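Local coordinates for protein esterase (Rhizomucor miehei CAU432, PDB 4WY8) that hydrolyses carboxylic ester bonds as a fungal carboxylesterase, probably through the serine nucleophile of an alpha/beta-hydrolase fold, at residues 80-85 against 316-321; 69-74 against 106-111. All coordinates share one frame; numbering follows the deposited sequence.

Interaction 1: residues 80-85 against 316-321; sequences VLPPIV and KTWKLE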
ATOM      1  N   VAL A  80      23.753   5.406 -15.134  1.00 21.25           N
ATOM      2  CA  VAL A  80      23.979   4.801 -13.829  1.00 19.93           C
ATOM      3  C   VAL A  80      22.619   4.633 -13.140  1.00 16.98           C
ATOM      4  O   VAL A  80      21.881   5.600 -12.986  1.00 16.75           O
ATOM      5  CB  VAL A  80      24.924   5.656 -12.962  1.00 24.45           C
ATOM      6  CG1 VAL A  80      25.240   4.944 -11.652  1.00 17.45           C
ATOM      7  CG2 VAL A  80      26.211   5.954 -13.728  1.00 26.14           C
ATOM      8  N   LEU A  81      22.288   3.411 -12.741  1.00 12.86           N
ATOM      9  CA  LEU A  81      20.969   3.118 -12.195  1.00 13.53           C
ATOM     10  C   LEU A  81      21.016   2.768 -10.700  1.00 14.26           C
ATOM     11  O   LEU A  81      22.055   2.320 -10.195  1.00 12.65           O
ATOM     12  CB  LEU A  81      20.339   1.952 -12.963  1.00 13.96           C
ATOM     13  CG  LEU A  81      20.233   2.154 -14.477  1.00 17.33           C
ATOM     14  CD1 LEU A  81      19.691   0.896 -15.137  1.00 12.01           C
ATOM     15  CD2 LEU A  81      19.395   3.398 -14.808  1.00 16.04           C
ATOM     16  N   PRO A  82      19.892   2.970  -9.983  1.00 13.98           N
ATOM     17  CA  PRO A  82      19.875   2.415  -8.619  1.00 14.23           C
ATOM     18  C   PRO A  82      19.896   0.885  -8.645  1.00 16.91           C
ATOM     19  O   PRO A  82      19.285   0.254  -9.510  1.00 12.56           O
ATOM     20  CB  PRO A  82      18.566   2.941  -8.010  1.00 10.95           C
ATOM     21  CG  PRO A  82      17.737   3.479  -9.183  1.00 15.64           C
ATOM     22  CD  PRO A  82      18.729   3.834 -10.276  1.00 13.50           C
ATOM     23  N   PRO A  83      20.641   0.284  -7.717  1.00 15.83           N
ATOM     24  CA  PRO A  83      20.679  -1.173  -7.707  1.00 12.70           C
ATOM     25  C   PRO A  83      19.695  -1.745  -6.700  1.00 14.38           C
ATOM     26  O   PRO A  83      19.566  -1.244  -5.580  1.00 14.01           O
ATOM     27  CB  PRO A  83      22.128  -1.479  -7.320  1.00 11.80           C
ATOM     28  CG  PRO A  83      22.509  -0.335  -6.413  1.00 17.26           C
ATOM     29  CD  PRO A  83      21.662   0.873  -6.829  1.00 15.68           C
ATOM     30  N   ILE A  84      18.949  -2.746  -7.140  1.00 11.83           N
ATOM     31  CA  ILE A  84      18.082  -3.503  -6.271  1.00  9.74           C
ATOM     32  C   ILE A  84      18.620  -4.912  -6.201  1.00 13.23           C
ATOM     33  O   ILE A  84      18.564  -5.645  -7.183  1.00 12.00           O
ATOM     34  CB  ILE A  84      16.641  -3.534  -6.807  1.00  8.83           C
ATOM     35  CG1 ILE A  84      16.080  -2.123  -6.931  1.00  8.75           C
ATOM     36  CG2 ILE A  84      15.726  -4.407  -5.928  1.00  8.87           C
ATOM     37  CD1 ILE A  84      14.696  -2.091  -7.583  1.00  6.67           C
ATOM     38  N   VAL A  85      19.125  -5.304  -5.041  1.00 13.28           N
ATOM     39  CA  VAL A  85      19.595  -6.655  -4.864  1.00 13.02           C
ATOM     40  C   VAL A  85      18.430  -7.506  -4.380  1.00 13.94           C
ATOM     41  O   VAL A  85      17.855  -7.263  -3.318  1.00 12.61           O
ATOM     42  CB  VAL A  85      20.761  -6.726  -3.868  1.00 14.66           C
ATOM     43  CG1 VAL A  85      21.336  -8.118  -3.872  1.00 13.71           C
ATOM     44  CG2 VAL A  85      21.844  -5.718  -4.259  1.00 12.80           C
ATOM     45  N   LYS A 316      10.540   7.270  -3.434  1.00 13.21           N
ATOM     46  CA  LYS A 316      10.697   8.157  -2.273  1.00 13.59           C
ATOM     47  C   LYS A 316      12.028   7.885  -1.511  1.00 18.30           C
ATOM     48  O   LYS A 316      12.745   8.821  -1.139  1.00 15.96           O
ATOM     49  CB  LYS A 316       9.495   8.045  -1.332  1.00 14.16           C
ATOM     50  CG  LYS A 316       9.627   8.873  -0.047  1.00 17.73           C
ATOM     51  CD  LYS A 316      10.043  10.319  -0.361  1.00 16.46           C
ATOM     52  CE  LYS A 316       9.008  11.021  -1.249  1.00 15.39           C
ATOM     53  NZ  LYS A 316       7.744  11.372  -0.532  1.00 21.10           N
ATOM     54  N   THR A 317      12.353   6.612  -1.283  1.00 14.15           N
ATOM     55  CA  THR A 317      13.621   6.244  -0.634  1.00 14.93           C
ATOM     56  C   THR A 317      14.845   6.903  -1.320  1.00 16.74           C
ATOM     57  O   THR A 317      15.701   7.540  -0.671  1.00 19.04           O
ATOM     58  CB  THR A 317      13.804   4.708  -0.633  1.00 11.32           C
ATOM     59  OG1 THR A 317      12.679   4.081  -0.002  1.00 10.04           O
ATOM     60  CG2 THR A 317      15.066   4.322   0.095  1.00 12.92           C
ATOM     61  N   TRP A 318      14.907   6.764  -2.639  1.00 14.85           N
ATOM     62  CA  TRP A 318      16.006   7.330  -3.424  1.00 16.56           C
ATOM     63  C   TRP A 318      15.994   8.857  -3.373  1.00 21.16           C
ATOM     64  O   TRP A 318      17.054   9.473  -3.292  1.00 27.32           O
ATOM     65  CB  TRP A 318      15.923   6.843  -4.876  1.00 12.33           C
ATOM     66  CG  TRP A 318      16.116   5.357  -4.997  1.00 15.28           C
ATOM     67  CD1 TRP A 318      16.859   4.564  -4.170  1.00 14.21           C
ATOM     68  CD2 TRP A 318      15.553   4.480  -5.996  1.00 15.09           C
ATOM     69  NE1 TRP A 318      16.801   3.256  -4.596  1.00 15.90           N
ATOM     70  CE2 TRP A 318      16.001   3.178  -5.701  1.00 11.57           C
ATOM     71  CE3 TRP A 318      14.719   4.676  -7.104  1.00 12.66           C
ATOM     72  CZ2 TRP A 318      15.639   2.071  -6.485  1.00 11.81           C
ATOM     73  CZ3 TRP A 318      14.352   3.573  -7.866  1.00 11.22           C
ATOM     74  CH2 TRP A 318      14.815   2.290  -7.551  1.00 10.32           C
ATOM     75  N   LYS A 319      14.806   9.465  -3.357  1.00 17.41           N
ATOM     76  CA  LYS A 319      14.742  10.921  -3.209  1.00 22.04           C
ATOM     77  C   LYS A 319      15.329  11.363  -1.881  1.00 28.52           C
ATOM     78  O   LYS A 319      16.017  12.385  -1.822  1.00 23.40           O
ATOM     79  CB  LYS A 319      13.306  11.453  -3.329  1.00 16.76           C
ATOM     80  CG  LYS A 319      12.792  11.577  -4.766  1.00 28.45           C
ATOM     81  CD  LYS A 319      11.348  12.103  -4.830  1.00 28.56           C
ATOM     82  CE  LYS A 319      10.743  11.831  -6.212  1.00 29.57           C
ATOM     83  NZ  LYS A 319       9.315  12.281  -6.363  1.00 32.05           N
ATOM     84  N   LEU A 320      15.109  10.608  -0.827  1.00 22.54           N
ATOM     85  CA  LEU A 320      15.615  10.915   0.466  1.00 25.54           C
ATOM     86  C   LEU A 320      17.117  10.942   0.484  1.00 34.54           C
ATOM     87  O   LEU A 320      17.686  11.737   1.159  1.00 31.50           O
ATOM     88  CB  LEU A 320      15.118   9.924   1.508  1.00 18.82           C
ATOM     89  CG  LEU A 320      13.654   9.987   1.843  1.00 21.08           C
ATOM     90  CD1 LEU A 320      13.163   8.707   2.433  1.00 22.89           C
ATOM     91  CD2 LEU A 320      13.214  11.155   2.671  1.00 20.91           C
ATOM     92  N   GLU A 321      17.730  10.062  -0.283  1.00 36.18           N
ATOM     93  CA  GLU A 321      19.152   9.919  -0.346  1.00 38.99           C
ATOM     94  C   GLU A 321      19.804  11.081  -1.097  1.00 46.92           C
ATOM     95  O   GLU A 321      20.839  11.574  -0.743  1.00 43.77           O
ATOM     96  CB  GLU A 321      19.519   8.667  -1.142  1.00 39.72           C
ATOM     97  CG  GLU A 321      19.074   7.302  -0.658  1.00 38.11           C
ATOM     98  CD  GLU A 321      19.228   7.089   0.816  1.00 42.07           C
ATOM     99  OE1 GLU A 321      20.361   7.026   1.328  1.00 43.48           O
ATOM    100  OE2 GLU A 321      18.187   6.937   1.438  1.00 41.15           O
TER
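Pro82 sets the CB-CG edge of its ring over one face of the indole of Trp318, and this CH-pi contact carries most of the interaction. CG of Pro82 stands 3.5 Å from the centroid of the six-membered ring of Trp318 and only 10° off the ring normal, so it sits almost squarely above the benzo half. CB of the same proline is displaced toward the rim, 3.4 Å from CZ2 of Trp318, and also lies near CE2. Two neighbouring methylene carbons thus rest on one face of the indole. The two side chains cross at about a right angle. Trp318 reaches this position with CG anti to its carbonyl carbon and beside the backbone N (chi1 -64°), which directs the ring away from the helix and toward the start of strand 83-87.

A second, purely apolar contact meets the indole from another direction. CG1 of Ile84 lies near the ring plane at its edge, 4.2 Å from CZ2 of Trp318. CZ2 is therefore approached over the face by the proline and at the edge by the isoleucine. The nearest CA atoms, those of Pro82 and Trp318, are 8.1 Å apart, so side chains bridge the gap between the backbones.

The polar atom of the indole turns to a third element: NE1 of Trp318 makes a weak hydrogen bond to the carbonyl O of Lys157, just ahead of strand 159-163. Trp318 and Ile84 both pack on Val159 of that strand, and Pro83 and Val159 are joined by a backbone hydrogen bond. On the other flank of strand 83-87, Ile84 bonds through its backbone to Ala114. The contact consequently packs the C-terminal helix 301-322 onto the central sheet of the alpha/beta-hydrolase fold, where strand 83-87 runs between strands 114-118 and 159-163.

Interaction 2: residues 69-74 against 106-111; sequences TITRPL and ELTVRA
Thr71 has chi1 49°, which places OG1 between its backbone N and carbonyl carbon, while Thr108 has chi1 -62°, with OG1 beside the backbone N and CG2 anti to it. These torsions set the two hydroxyls facing each other at hydrogen-bonding distance, 2.9 Å from OG1 of Thr71 to OG1 of Thr108, and aim the methyl of Thr108 at the strand backbone. The two threonine side chains cross at about a right angle. OG1 of Thr108 also bonds to the carbonyl O of Val104, one turn back in its own helix, so this buried oxygen has a polar partner on each element.

Beside the hydroxyl pair, the methyl of Thr108 makes the apolar part of the contact. CG2 of Thr108 lies 3.5 Å from CA of Arg72 and 3.6 Å from N of Pro73. The proline ring continues the surface, its CD being 3.9 Å from CG2 of Thr108 and its CG 3.7 Å from the carbonyl O of Thr108. Close backbone approach accompanies these short side chains: CA of Pro73 and CA of Val109 are 5.3 Å apart, and the axes of strand 69-73 and helix 106-111 come within 7.0 Å at an angle of 38°.

Arg72 starts away from the helix and ends among backbone carbonyls, those of Gln79 and Thr76 receiving NH1 and that of Asn152 receiving NH2. Thr71 packs on Val51 and Leu53 of strand 51-59, and both Thr71 and Thr108 touch Val115 of strand 114-118. Helix 101-111 is thereby seated on strand 65-73, which lies between 51-59 and 114-118, while Arg110 on the same helix meets Leu307 and Val311 of helix 301-322.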
ATOM      1  N   THR A  69      22.428 -12.596 -11.616  1.00 16.80           N
ATOM      2  CA  THR A  69      21.708 -12.273 -12.853  1.00 14.76           C
ATOM      3  C   THR A  69      21.274 -10.809 -12.772  1.00 13.52           C
ATOM      4  O   THR A  69      20.492 -10.434 -11.904  1.00 17.82           O
ATOM      5  CB  THR A  69      20.484 -13.211 -13.056  1.00 16.74           C
ATOM      6  OG1 THR A  69      20.917 -14.570 -12.971  1.00 21.41           O
ATOM      7  CG2 THR A  69      19.854 -13.008 -14.395  1.00 16.99           C
ATOM      8  N   ILE A  70      21.802  -9.970 -13.653  1.00 16.46           N
ATOM      9  CA  ILE A  70      21.522  -8.549 -13.602  1.00 11.49           C
ATOM     10  C   ILE A  70      20.637  -8.115 -14.753  1.00 16.47           C
ATOM     11  O   ILE A  70      21.017  -8.247 -15.924  1.00 16.22           O
ATOM     12  CB  ILE A  70      22.813  -7.734 -13.640  1.00 16.75           C
ATOM     13  CG1 ILE A  70      23.792  -8.275 -12.597  1.00 14.27           C
ATOM     14  CG2 ILE A  70      22.509  -6.246 -13.442  1.00 14.37           C
ATOM     15  CD1 ILE A  70      25.165  -7.670 -12.686  1.00 21.86           C
ATOM     16  N   THR A  71      19.467  -7.560 -14.439  1.00 15.99           N
ATOM     17  CA  THR A  71      18.579  -7.090 -15.502  1.00 13.53           C
ATOM     18  C   THR A  71      18.446  -5.566 -15.449  1.00 13.90           C
ATOM     19  O   THR A  71      18.428  -4.989 -14.369  1.00 12.43           O
ATOM     20  CB  THR A  71      17.172  -7.766 -15.405  1.00 11.98           C
ATOM     21  OG1 THR A  71      16.695  -7.672 -14.068  1.00 12.99           O
ATOM     22  CG2 THR A  71      17.241  -9.252 -15.781  1.00 10.54           C
ATOM     23  N   ARG A  72      18.400  -4.902 -16.604  1.00 13.54           N
ATOM     24  CA  ARG A  72      18.134  -3.460 -16.626  1.00 14.19           C
ATOM     25  C   ARG A  72      17.248  -3.076 -17.807  1.00 14.34           C
ATOM     26  O   ARG A  72      17.144  -3.841 -18.757  1.00 12.11           O
ATOM     27  CB  ARG A  72      19.455  -2.653 -16.611  1.00 18.49           C
ATOM     28  CG  ARG A  72      20.627  -3.287 -17.259  1.00 18.53           C
ATOM     29  CD  ARG A  72      21.973  -2.668 -16.805  1.00 19.34           C
ATOM     30  NE  ARG A  72      22.103  -1.264 -17.179  1.00 17.51           N
ATOM     31  CZ  ARG A  72      22.695  -0.335 -16.433  1.00 21.93           C
ATOM     32  NH1 ARG A  72      22.765   0.919 -16.873  1.00 17.62           N
ATOM     33  NH2 ARG A  72      23.215  -0.654 -15.247  1.00 16.59           N
ATOM     34  N   PRO A  73      16.611  -1.887 -17.754  1.00 10.48           N
ATOM     35  CA  PRO A  73      15.785  -1.516 -18.908  1.00 11.37           C
ATOM     36  C   PRO A  73      16.664  -1.357 -20.145  1.00 16.88           C
ATOM     37  O   PRO A  73      17.865  -1.092 -19.994  1.00 16.21           O
ATOM     38  CB  PRO A  73      15.164  -0.168 -18.501  1.00 13.34           C
ATOM     39  CG  PRO A  73      15.385  -0.038 -17.014  1.00 12.36           C
ATOM     40  CD  PRO A  73      16.630  -0.831 -16.726  1.00 13.02           C
ATOM     41  N   LEU A  74      16.098  -1.581 -21.328  1.00 17.43           N
ATOM     42  CA  LEU A  74      16.792  -1.309 -22.585  1.00 21.12           C
ATOM     43  C   LEU A  74      17.068   0.181 -22.687  1.00 25.92           C
ATOM     44  O   LEU A  74      16.373   0.987 -22.061  1.00 27.37           O
ATOM     45  CB  LEU A  74      15.955  -1.782 -23.778  1.00 20.80           C
ATOM     46  CG  LEU A  74      15.693  -3.284 -23.887  1.00 19.32           C
ATOM     47  CD1 LEU A  74      14.815  -3.570 -25.078  1.00 25.11           C
ATOM     48  CD2 LEU A  74      17.009  -4.018 -24.036  1.00 18.17           C
ATOM     49  N   GLU A 106       9.363  -7.081 -14.543  1.00 11.03           N
ATOM     50  CA  GLU A 106       8.437  -5.955 -14.276  1.00 14.12           C
ATOM     51  C   GLU A 106       9.034  -4.906 -13.326  1.00 10.78           C
ATOM     52  O   GLU A 106       8.916  -3.710 -13.548  1.00 13.46           O
ATOM     53  CB  GLU A 106       7.111  -6.470 -13.694  1.00 12.99           C
ATOM     54  CG  GLU A 106       6.178  -7.131 -14.712  1.00 15.07           C
ATOM     55  CD  GLU A 106       5.591  -6.167 -15.759  1.00 19.60           C
ATOM     56  OE1 GLU A 106       5.593  -4.926 -15.551  1.00 19.11           O
ATOM     57  OE2 GLU A 106       5.098  -6.669 -16.797  1.00 23.02           O
ATOM     58  N   LEU A 107       9.649  -5.366 -12.248  1.00 13.60           N
ATOM     59  CA  LEU A 107      10.291  -4.468 -11.295  1.00 12.26           C
ATOM     60  C   LEU A 107      11.397  -3.659 -11.987  1.00 11.64           C
ATOM     61  O   LEU A 107      11.530  -2.454 -11.811  1.00 10.36           O
ATOM     62  CB  LEU A 107      10.859  -5.285 -10.136  1.00  9.20           C
ATOM     63  CG  LEU A 107      11.519  -4.516  -8.988  1.00 15.76           C
ATOM     64  CD1 LEU A 107      10.554  -3.510  -8.287  1.00  6.77           C
ATOM     65  CD2 LEU A 107      12.132  -5.502  -7.990  1.00  9.10           C
ATOM     66  N   THR A 108      12.184  -4.352 -12.791  1.00 12.05           N
ATOM     67  CA  THR A 108      13.243  -3.737 -13.566  1.00  7.97           C
ATOM     68  C   THR A 108      12.724  -2.583 -14.393  1.00  9.82           C
ATOM     69  O   THR A 108      13.265  -1.468 -14.296  1.00  9.00           O
ATOM     70  CB  THR A 108      13.913  -4.747 -14.508  1.00 11.53           C
ATOM     71  OG1 THR A 108      14.534  -5.795 -13.739  1.00  9.21           O
ATOM     72  CG2 THR A 108      14.939  -4.034 -15.392  1.00  8.03           C
ATOM     73  N   VAL A 109      11.681  -2.807 -15.199  1.00  8.82           N
ATOM     74  CA  VAL A 109      11.287  -1.692 -16.076  1.00 10.42           C
ATOM     75  C   VAL A 109      10.412  -0.656 -15.384  1.00 11.55           C
ATOM     76  O   VAL A 109      10.415   0.527 -15.767  1.00 12.96           O
ATOM     77  CB  VAL A 109      10.543  -2.172 -17.343  1.00 14.58           C
ATOM     78  CG1 VAL A 109      11.428  -3.164 -18.122  1.00  9.61           C
ATOM     79  CG2 VAL A 109       9.227  -2.838 -16.962  1.00 11.27           C
ATOM     80  N   ARG A 110       9.682  -1.053 -14.348  1.00 12.06           N
ATOM     81  CA  ARG A 110       8.848  -0.071 -13.659  1.00 14.66           C
ATOM     82  C   ARG A 110       9.705   0.842 -12.783  1.00 11.48           C
ATOM     83  O   ARG A 110       9.459   2.024 -12.710  1.00 14.58           O
ATOM     84  CB  ARG A 110       7.769  -0.751 -12.824  1.00 14.29           C
ATOM     85  CG  ARG A 110       6.704  -1.453 -13.666  1.00 13.20           C
ATOM     86  CD  ARG A 110       5.615  -2.028 -12.773  1.00 11.70           C
ATOM     87  NE  ARG A 110       4.851  -3.091 -13.425  1.00 13.34           N
ATOM     88  CZ  ARG A 110       3.614  -3.446 -13.079  1.00 16.89           C
ATOM     89  NH1 ARG A 110       2.987  -2.808 -12.090  1.00 13.79           N
ATOM     90  NH2 ARG A 110       3.011  -4.452 -13.710  1.00 12.64           N
ATOM     91  N   ALA A 111      10.717   0.291 -12.129  1.00 13.62           N
ATOM     92  CA  ALA A 111      11.561   1.094 -11.251  1.00 14.17           C
ATOM     93  C   ALA A 111      12.685   1.761 -12.034  1.00 13.77           C
ATOM     94  O   ALA A 111      13.323   2.684 -11.534  1.00 12.13           O
ATOM     95  CB  ALA A 111      12.144   0.231 -10.124  1.00  8.46           C
TER

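Overall arrangement
The centres of interactions 1 and 2 lie about 13 Å apart, and both reach the same mixed sheet. Along the chain their segments alternate: 69-74, 80-85, 106-111, 316-321, so strand 65-73 leads into strand 83-87 and then into helix 101-111, with helix 301-322 closing the chain. In the sheet, strand 114-118 separates the two strands involved. The contacts also touch directly: CD1 of Leu81 packs 3.5 Å from CZ of Arg72, and CZ3 of Trp318 lies 3.9 Å from the carbonyl O of Ala111. Together they join helices distant in sequence to neighbouring parts of the alpha/beta-hydrolase core.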